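Local coordinates for orotidine-5-phosphate decarboxylase/orotate phosphoribosyltransferase, putative (Ompdcase-oprtase, putative) (PDB 3QW3), which probably catalyses, through this decarboxylase domain of a bifunctional UMP synthase, the conversion of orotidine 5'-phosphate to UMP and carbon dioxide, the last step of de novo UMP synthesis, at residues 135-140 with 177-182; 18-23 with 35-40; 90-95 with 120-125. One frame throughout, in Å; residues are numbered along the deposited sequence.

Contact 1. Residues 135-140 with 177-182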
loop_
_atom_site.group_PDB
_atom_site.type_symbol
_atom_site.label_atom_id
_atom_site.label_comp_id
_atom_site.label_asym_id
_atom_site.label_seq_id
_atom_site.Cartn_x
_atom_site.Cartn_y
_atom_site.Cartn_z
ATOM N N LYS A 135 -9.536 -9.704 -5.673
ATOM C CA LYS A 135 -10.770 -9.853 -4.921
ATOM C C LYS A 135 -10.443 -10.254 -3.497
ATOM O O LYS A 135 -9.832 -11.294 -3.267
ATOM C CB LYS A 135 -11.677 -10.900 -5.584
ATOM C CG LYS A 135 -13.004 -11.139 -4.859
ATOM C CD LYS A 135 -13.966 -9.968 -5.038
ATOM C CE LYS A 135 -15.364 -10.301 -4.513
ATOM N NZ LYS A 135 -15.415 -10.502 -3.030
ATOM N N THR A 136 -10.841 -9.417 -2.545
ATOM C CA THR A 136 -10.665 -9.720 -1.128
ATOM C C THR A 136 -12.026 -9.998 -0.471
ATOM O O THR A 136 -13.066 -9.596 -0.998
ATOM C CB THR A 136 -9.852 -8.618 -0.402
ATOM O OG1 THR A 136 -10.488 -7.348 -0.583
ATOM C CG2 THR A 136 -8.445 -8.544 -0.978
ATOM N N SER A 137 -12.009 -10.678 0.675
ATOM C CA SER A 137 -13.243 -11.193 1.272
ATOM C C SER A 137 -13.922 -10.268 2.282
ATOM O O SER A 137 -15.083 -10.491 2.656
ATOM C CB SER A 137 -12.993 -12.575 1.880
ATOM O OG SER A 137 -12.695 -13.514 0.858
ATOM N N ASN A 138 -13.213 -9.225 2.708
ATOM C CA ASN A 138 -13.735 -8.267 3.683
ATOM C C ASN A 138 -14.942 -7.469 3.161
ATOM O O ASN A 138 -15.136 -7.348 1.949
ATOM C CB ASN A 138 -12.611 -7.336 4.164
ATOM C CG ASN A 138 -12.014 -6.502 3.037
ATOM O OD1 ASN A 138 -12.228 -5.293 2.970
ATOM N ND2 ASN A 138 -11.276 -7.146 2.141
ATOM N N LYS A 139 -15.747 -6.936 4.079
ATOM C CA LYS A 139 -16.974 -6.207 3.736
ATOM C C LYS A 139 -16.758 -5.058 2.749
ATOM O O LYS A 139 -17.617 -4.784 1.902
ATOM N N GLY A 140 -15.604 -4.405 2.853
ATOM C CA GLY A 140 -15.262 -3.272 1.992
ATOM C C GLY A 140 -15.107 -3.620 0.525
ATOM O O GLY A 140 -15.113 -2.729 -0.327
ATOM N N GLY A 177 -9.540 -13.982 -2.592
ATOM C CA GLY A 177 -10.045 -14.604 -1.365
ATOM C C GLY A 177 -10.741 -15.938 -1.583
ATOM O O GLY A 177 -11.246 -16.211 -2.669
ATOM N N ALA A 178 -10.760 -16.767 -0.541
ATOM C CA ALA A 178 -11.386 -18.093 -0.601
ATOM C C ALA A 178 -12.882 -18.085 -0.256
ATOM O O ALA A 178 -13.597 -19.037 -0.580
ATOM C CB ALA A 178 -10.637 -19.070 0.307
ATOM N N THR A 179 -13.347 -17.007 0.375
ATOM C CA THR A 179 -14.704 -16.945 0.947
ATOM C C THR A 179 -15.836 -16.907 -0.088
ATOM O O THR A 179 -16.980 -17.255 0.229
ATOM C CB THR A 179 -14.848 -15.766 1.952
ATOM O OG1 THR A 179 -13.719 -15.750 2.832
ATOM C CG2 THR A 179 -16.120 -15.895 2.791
ATOM N N ASP A 180 -15.529 -16.489 -1.315
ATOM C CA ASP A 180 -16.495 -16.610 -2.409
ATOM C C ASP A 180 -15.930 -17.357 -3.619
ATOM O O ASP A 180 -15.165 -16.789 -4.408
ATOM C CB ASP A 180 -17.064 -15.252 -2.829
ATOM C CG ASP A 180 -18.187 -15.386 -3.853
ATOM O OD1 ASP A 180 -18.945 -16.388 -3.800
ATOM O OD2 ASP A 180 -18.315 -14.491 -4.711
ATOM N N PRO A 181 -16.325 -18.635 -3.778
ATOM C CA PRO A 181 -15.862 -19.465 -4.884
ATOM C C PRO A 181 -16.431 -19.035 -6.235
ATOM O O PRO A 181 -15.812 -19.297 -7.261
ATOM C CB PRO A 181 -16.373 -20.860 -4.513
ATOM C CG PRO A 181 -17.561 -20.612 -3.651
ATOM C CD PRO A 181 -17.248 -19.365 -2.886
ATOM N N VAL A 182 -17.599 -18.389 -6.234
ATOM C CA VAL A 182 -18.187 -17.886 -7.478
ATOM C C VAL A 182 -17.307 -16.775 -8.063
ATOM O O VAL A 182 -17.042 -16.757 -9.267
ATOM C CB VAL A 182 -19.662 -17.417 -7.295
ATOM C CG1 VAL A 182 -20.192 -16.768 -8.572
ATOM C CG2 VAL A 182 -20.556 -18.598 -6.905
#
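K135 closes strand 129-135, and its carbonyl makes the main bond of this contact. G177 N reaches K135 O at 2.8 Å, lying in the carbonyl plane with an N-H...O angle of 152°, so the parallel pairing with strand 172-176 runs on one step past the end of that strand. The K135 side chain starts out with CG anti to the backbone N (chi1 180°), then folds back until NZ sits 3.2 Å from T136 O, above the carbonyl plane; S141 OG takes the same ammonium. D180 OD2 lies 5.2 Å from K135 NZ, too far for a salt bridge, though the opposite charges probably attract. T136 points away from 177-182 and packs on M114 of the second subunit. At S137 the chain comes back: S137 OG, beside its own backbone N, lies 3.6 Å from G177 CA. It also rests against the exposed T179 side chain, where T179 OG1 gives S137 OG a weak hydrogen bond of 3.2 Å. Beyond S137 the loop leaves its partner, and G140 N bonds to D117 of the second subunit. The contact thus joins the C-terminal ends of neighbouring barrel strands 129-135 and 172-176, just ahead of helix 181-190, with D180 at its N-cap, OD1 accepting a weak bond from V182 N.

Contact 2. Residues 18-23 with 35-40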
loop_
_atom_site.group_PDB
_atom_site.type_symbol
_atom_site.label_atom_id
_atom_site.label_comp_id
_atom_site.label_asym_id
_atom_site.label_seq_id
_atom_site.Cartn_x
_atom_site.Cartn_y
_atom_site.Cartn_z
ATOM N N VAL A 18 2.384 -20.604 4.386
ATOM C CA VAL A 18 2.313 -20.418 5.834
ATOM C C VAL A 18 2.520 -18.943 6.181
ATOM O O VAL A 18 3.587 -18.377 5.940
ATOM C CB VAL A 18 3.341 -21.299 6.584
ATOM C CG1 VAL A 18 3.222 -21.114 8.095
ATOM C CG2 VAL A 18 3.180 -22.780 6.202
ATOM N N GLY A 19 1.486 -18.324 6.741
ATOM C CA GLY A 19 1.587 -16.932 7.172
ATOM C C GLY A 19 2.509 -16.784 8.365
ATOM O O GLY A 19 2.508 -17.624 9.271
ATOM N N LEU A 20 3.320 -15.731 8.364
ATOM C CA LEU A 20 4.143 -15.428 9.522
ATOM C C LEU A 20 3.661 -14.105 10.090
ATOM O O LEU A 20 4.052 -13.030 9.624
ATOM C CB LEU A 20 5.632 -15.414 9.171
ATOM C CG LEU A 20 6.162 -16.763 8.657
ATOM C CD1 LEU A 20 7.592 -16.623 8.168
ATOM C CD2 LEU A 20 6.045 -17.856 9.722
ATOM N N ASP A 21 2.774 -14.223 11.073
ATOM C CA ASP A 21 2.045 -13.102 11.653
ATOM C C ASP A 21 2.241 -13.139 13.171
ATOM O O ASP A 21 1.320 -13.494 13.909
ATOM C CB ASP A 21 0.555 -13.224 11.305
ATOM C CG ASP A 21 0.311 -13.368 9.815
ATOM O OD1 ASP A 21 0.284 -12.341 9.114
ATOM O OD2 ASP A 21 0.135 -14.513 9.337
ATOM N N PRO A 22 3.447 -12.775 13.641
ATOM C CA PRO A 22 3.800 -12.992 15.048
ATOM C C PRO A 22 2.897 -12.230 16.023
ATOM O O PRO A 22 2.574 -11.066 15.781
ATOM C CB PRO A 22 5.243 -12.486 15.134
ATOM C CG PRO A 22 5.405 -11.561 13.973
ATOM C CD PRO A 22 4.538 -12.124 12.893
ATOM N N ARG A 23 2.493 -12.902 17.100
ATOM C CA ARG A 23 1.694 -12.288 18.166
ATOM C C ARG A 23 2.572 -11.765 19.306
ATOM O O ARG A 23 2.086 -11.071 20.206
ATOM C CB ARG A 23 0.668 -13.285 18.713
ATOM N N LYS A 35 10.603 -18.489 13.894
ATOM C CA LYS A 35 11.554 -19.594 13.719
ATOM C C LYS A 35 10.958 -20.943 14.144
ATOM O O LYS A 35 11.104 -21.942 13.431
ATOM C CB LYS A 35 12.862 -19.314 14.458
ATOM C CG LYS A 35 13.780 -18.339 13.735
ATOM C CD LYS A 35 15.028 -18.057 14.562
ATOM C CE LYS A 35 16.088 -17.337 13.736
ATOM N N ARG A 36 10.272 -20.955 15.286
ATOM C CA ARG A 36 9.574 -22.148 15.786
ATOM C C ARG A 36 8.510 -22.639 14.799
ATOM O O ARG A 36 8.431 -23.836 14.519
ATOM C CB ARG A 36 8.947 -21.874 17.159
ATOM C CG ARG A 36 8.251 -23.068 17.810
ATOM C CD ARG A 36 7.694 -22.687 19.182
ATOM N NE ARG A 36 7.251 -23.851 19.949
ATOM N N LEU A 37 7.708 -21.717 14.262
ATOM C CA LEU A 37 6.673 -22.087 13.297
ATOM C C LEU A 37 7.269 -22.606 11.983
ATOM O O LEU A 37 6.737 -23.544 11.388
ATOM C CB LEU A 37 5.710 -20.916 13.031
ATOM C CG LEU A 37 4.438 -21.236 12.235
ATOM C CD1 LEU A 37 3.574 -22.292 12.933
ATOM C CD2 LEU A 37 3.625 -19.966 12.005
ATOM N N ILE A 38 8.372 -22.000 11.542
ATOM C CA ILE A 38 9.071 -22.459 10.341
ATOM C C ILE A 38 9.578 -23.886 10.555
ATOM O O ILE A 38 9.396 -24.750 9.694
ATOM C CB ILE A 38 10.244 -21.526 9.948
ATOM C CG1 ILE A 38 9.715 -20.175 9.451
ATOM C CG2 ILE A 38 11.106 -22.171 8.859
ATOM C CD1 ILE A 38 10.754 -19.061 9.471
ATOM N N GLU A 39 10.187 -24.125 11.713
ATOM C CA GLU A 39 10.688 -25.460 12.072
ATOM C C GLU A 39 9.574 -26.508 12.057
ATOM O O GLU A 39 9.780 -27.635 11.595
ATOM C CB GLU A 39 11.380 -25.423 13.444
ATOM N N GLN A 40 8.393 -26.130 12.538
ATOM C CA GLN A 40 7.247 -27.044 12.607
ATOM C C GLN A 40 6.588 -27.342 11.256
ATOM O O GLN A 40 5.985 -28.406 11.079
ATOM C CB GLN A 40 6.193 -26.503 13.576
ATOM C CG GLN A 40 6.623 -26.496 15.031
ATOM C CD GLN A 40 5.718 -25.651 15.904
ATOM O OE1 GLN A 40 5.159 -24.652 15.456
ATOM N NE2 GLN A 40 5.577 -26.045 17.164
#
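L37 and L20 bury the most surface here, about 50 Å² each, where the first beta-alpha unit of the TIM barrel folds its helix back over its strand. Strand 18-20 and helix 35-40 run almost exactly antiparallel, at 170°, with their axes 9.7 Å apart, as expected within a beta-alpha-beta crossover. L37 points at the strand and extends with CG anti to the backbone N (chi1 -170°), which carries CD2 to the strand. That one methyl does most of the touching: L20 CD2 meets L37 CD2 at 3.9 Å as the two leucines slide past each other in opposite directions, and V18 CG1, crossing L37 obliquely, comes to 4.1 Å from L37 CD2. L20 leaves the strand with CG anti to its carbonyl carbon (chi1 -62°), which brings its two methyls nearer the helix, and they divide the work, CD2 going to L37 and CD1 to I38. Y48 of strand 47-50 and V69 of helix 60-72 pack against L20 as well, so the layer continues round the barrel. I38 presents only its far end, L20 CD1 and I38 CD1 meeting at 4.2 Å with the side chains nearly perpendicular. L37 CD2 also rests 3.8 Å from the backbone oxygen G19 O.

Contact 3. Residues 90-95 with 120-125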
loop_
_atom_site.group_PDB
_atom_site.type_symbol
_atom_site.label_atom_id
_atom_site.label_comp_id
_atom_site.label_asym_id
_atom_site.label_seq_id
_atom_site.Cartn_x
_atom_site.Cartn_y
_atom_site.Cartn_z
ATOM N N ASP A 90 10.320 6.671 -8.439
ATOM C CA ASP A 90 11.393 6.378 -7.488
ATOM C C ASP A 90 10.890 5.756 -6.193
ATOM O O ASP A 90 11.596 4.958 -5.572
ATOM C CB ASP A 90 12.187 7.650 -7.150
ATOM C CG ASP A 90 12.945 8.214 -8.341
ATOM O OD1 ASP A 90 12.923 7.607 -9.439
ATOM O OD2 ASP A 90 13.574 9.284 -8.168
ATOM N N THR A 91 9.683 6.138 -5.778
ATOM C CA THR A 91 9.104 5.629 -4.540
ATOM C C THR A 91 8.838 4.134 -4.667
ATOM O O THR A 91 9.272 3.359 -3.821
ATOM C CB THR A 91 7.822 6.386 -4.150
ATOM O OG1 THR A 91 8.101 7.792 -4.113
ATOM C CG2 THR A 91 7.324 5.932 -2.782
ATOM N N ALA A 92 8.138 3.739 -5.728
ATOM C CA ALA A 92 7.884 2.323 -5.991
ATOM C C ALA A 92 9.191 1.549 -6.204
ATOM O O ALA A 92 9.319 0.416 -5.735
ATOM C CB ALA A 92 6.955 2.154 -7.174
ATOM N N ASP A 93 10.164 2.171 -6.883
ATOM C CA ASP A 93 11.505 1.575 -7.037
ATOM C C ASP A 93 12.132 1.269 -5.686
ATOM O O ASP A 93 12.772 0.230 -5.521
ATOM C CB ASP A 93 12.462 2.500 -7.805
ATOM C CG ASP A 93 12.179 2.562 -9.296
ATOM O OD1 ASP A 93 11.539 1.642 -9.857
ATOM O OD2 ASP A 93 12.628 3.549 -9.921
ATOM N N ALA A 94 11.962 2.187 -4.728
ATOM C CA ALA A 94 12.516 2.026 -3.389
ATOM C C ALA A 94 11.863 0.870 -2.629
ATOM O O ALA A 94 12.556 0.084 -1.985
ATOM C CB ALA A 94 12.400 3.327 -2.591
ATOM N N TYR A 95 10.537 0.767 -2.715
ATOM C CA TYR A 95 9.821 -0.360 -2.115
ATOM C C TYR A 95 10.313 -1.685 -2.714
ATOM O O TYR A 95 10.488 -2.666 -1.992
ATOM C CB TYR A 95 8.313 -0.252 -2.354
ATOM C CG TYR A 95 7.541 0.705 -1.454
ATOM C CD1 TYR A 95 6.586 1.560 -1.996
ATOM C CD2 TYR A 95 7.730 0.723 -0.065
ATOM C CE1 TYR A 95 5.843 2.421 -1.192
ATOM C CE2 TYR A 95 6.987 1.597 0.753
ATOM C CZ TYR A 95 6.054 2.440 0.171
ATOM O OH TYR A 95 5.306 3.297 0.946
ATOM N N GLN A 120 4.813 -1.638 -12.632
ATOM C CA GLN A 120 6.036 -1.884 -13.404
ATOM C C GLN A 120 7.335 -1.929 -12.573
ATOM O O GLN A 120 8.162 -2.813 -12.794
ATOM C CB GLN A 120 6.142 -0.896 -14.578
ATOM C CG GLN A 120 7.269 -1.193 -15.578
ATOM C CD GLN A 120 8.594 -0.525 -15.221
ATOM O OE1 GLN A 120 8.675 0.302 -14.302
ATOM N NE2 GLN A 120 9.647 -0.883 -15.955
ATOM N N PRO A 121 7.522 -0.993 -11.611
ATOM C CA PRO A 121 8.745 -1.040 -10.797
ATOM C C PRO A 121 8.923 -2.337 -10.002
ATOM O O PRO A 121 10.046 -2.699 -9.664
ATOM C CB PRO A 121 8.574 0.152 -9.849
ATOM C CG PRO A 121 7.718 1.092 -10.615
ATOM C CD PRO A 121 6.729 0.211 -11.298
ATOM N N PHE A 122 7.827 -3.023 -9.697
ATOM C CA PHE A 122 7.921 -4.336 -9.074
ATOM C C PHE A 122 8.093 -5.420 -10.137
ATOM O O PHE A 122 8.947 -6.299 -10.005
ATOM C CB PHE A 122 6.701 -4.607 -8.195
ATOM C CG PHE A 122 6.537 -3.621 -7.076
ATOM C CD1 PHE A 122 7.353 -3.685 -5.946
ATOM C CD2 PHE A 122 5.575 -2.621 -7.152
ATOM C CE1 PHE A 122 7.206 -2.769 -4.906
ATOM C CE2 PHE A 122 5.423 -1.695 -6.115
ATOM C CZ PHE A 122 6.237 -1.775 -4.992
ATOM N N MET A 123 7.313 -5.324 -11.208
ATOM C CA MET A 123 7.266 -6.376 -12.238
ATOM C C MET A 123 8.509 -6.441 -13.127
ATOM O O MET A 123 8.717 -7.429 -13.837
ATOM C CB MET A 123 6.003 -6.229 -13.089
ATOM C CG MET A 123 4.712 -6.396 -12.292
ATOM S SD MET A 123 3.231 -5.963 -13.204
ATOM C CE MET A 123 1.970 -6.347 -11.994
ATOM N N ARG A 124 9.338 -5.399 -13.081
ATOM C CA ARG A 124 10.553 -5.348 -13.903
ATOM C C ARG A 124 11.645 -6.324 -13.437
ATOM O O ARG A 124 12.641 -6.533 -14.140
ATOM C CB ARG A 124 11.090 -3.913 -14.003
ATOM C CG ARG A 124 11.488 -3.286 -12.681
ATOM C CD ARG A 124 11.877 -1.815 -12.853
ATOM N NE ARG A 124 13.120 -1.646 -13.606
ATOM C CZ ARG A 124 14.339 -1.706 -13.076
ATOM N NH1 ARG A 124 14.501 -1.939 -11.779
ATOM N NH2 ARG A 124 15.404 -1.533 -13.850
ATOM N N TYR A 125 11.458 -6.905 -12.249
ATOM C CA TYR A 125 12.343 -7.947 -11.733
ATOM C C TYR A 125 11.796 -9.300 -12.194
ATOM O O TYR A 125 10.860 -9.820 -11.587
ATOM C CB TYR A 125 12.358 -7.943 -10.201
ATOM C CG TYR A 125 13.044 -6.783 -9.500
ATOM C CD1 TYR A 125 12.483 -5.505 -9.496
ATOM C CD2 TYR A 125 14.221 -6.987 -8.782
ATOM C CE1 TYR A 125 13.102 -4.454 -8.832
ATOM C CE2 TYR A 125 14.848 -5.941 -8.112
ATOM C CZ TYR A 125 14.281 -4.678 -8.141
ATOM O OH TYR A 125 14.903 -3.646 -7.477
HETATM O O HOH W 1 12.167 -1.033 -9.604
HETATM O O HOH W 2 14.155 -1.172 -7.934
HETATM O O HOH W 3 11.353 1.563 -12.534
#
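The tight half of this contact is apolar and buried: A92 and Y95 of helix 89-102 receive P121 and F122 from helix 116-123. A92 CB presses on the proline ring, 3.7 Å from P121 CG, and the helices come so close here that D93 and P121 have their CA atoms 5.3 Å apart. F122, with CG beside its own backbone N (chi1 -61°), puts the tip of its ring against the 90-95 helix; F122 CZ lies 3.7 Å from Y95 CB, which meets the phenylalanine ring at its edge. R85 of strand 80-85 and V130 of strand 129-135 also pack on F122, while T91 and Y95 continue into the interface with the second subunit. The other half is wet. D93 OD1 crosses over the proline at 3.3 Å from P121 CB and takes hydrogens from two waters; one of these, 2.8 Å from D93 OD1, also donates to P121 O and links weakly to R124 NH1. A third water joins D93 O to Y125 OH, donating to D93 O and lying in the plane of the tyrosine ring at its edge, 2.6 Å from Y125 OH. D93 OD1 and R124 NH1 themselves stay 5.0 Å apart. This is packing between successive outer helices of a TIM barrel.

Overall arrangement
All three contacts belong to one TIM-barrel domain and follow one another along the chain: contact 2 closes before contact 3 opens, and contact 3 before contact 1. They are well spread, with centres 25 to 28 Å apart and nearest atoms about 14 to 17 Å apart, so none touches another. Contact 2 joins strand 16-20 to its own helix 27-41, contact 3 joins helix 89-102 to helix 116-123 in the outer layer, and contact 1 joins the adjacent ends of strands 129-135 and 172-176. The eight-stranded parallel sheet connects them. Contacts 1 and 3 also reach the second subunit, whereas contact 2 lies within its own chain, so the regions around contacts 1 and 3 also take part in subunit association.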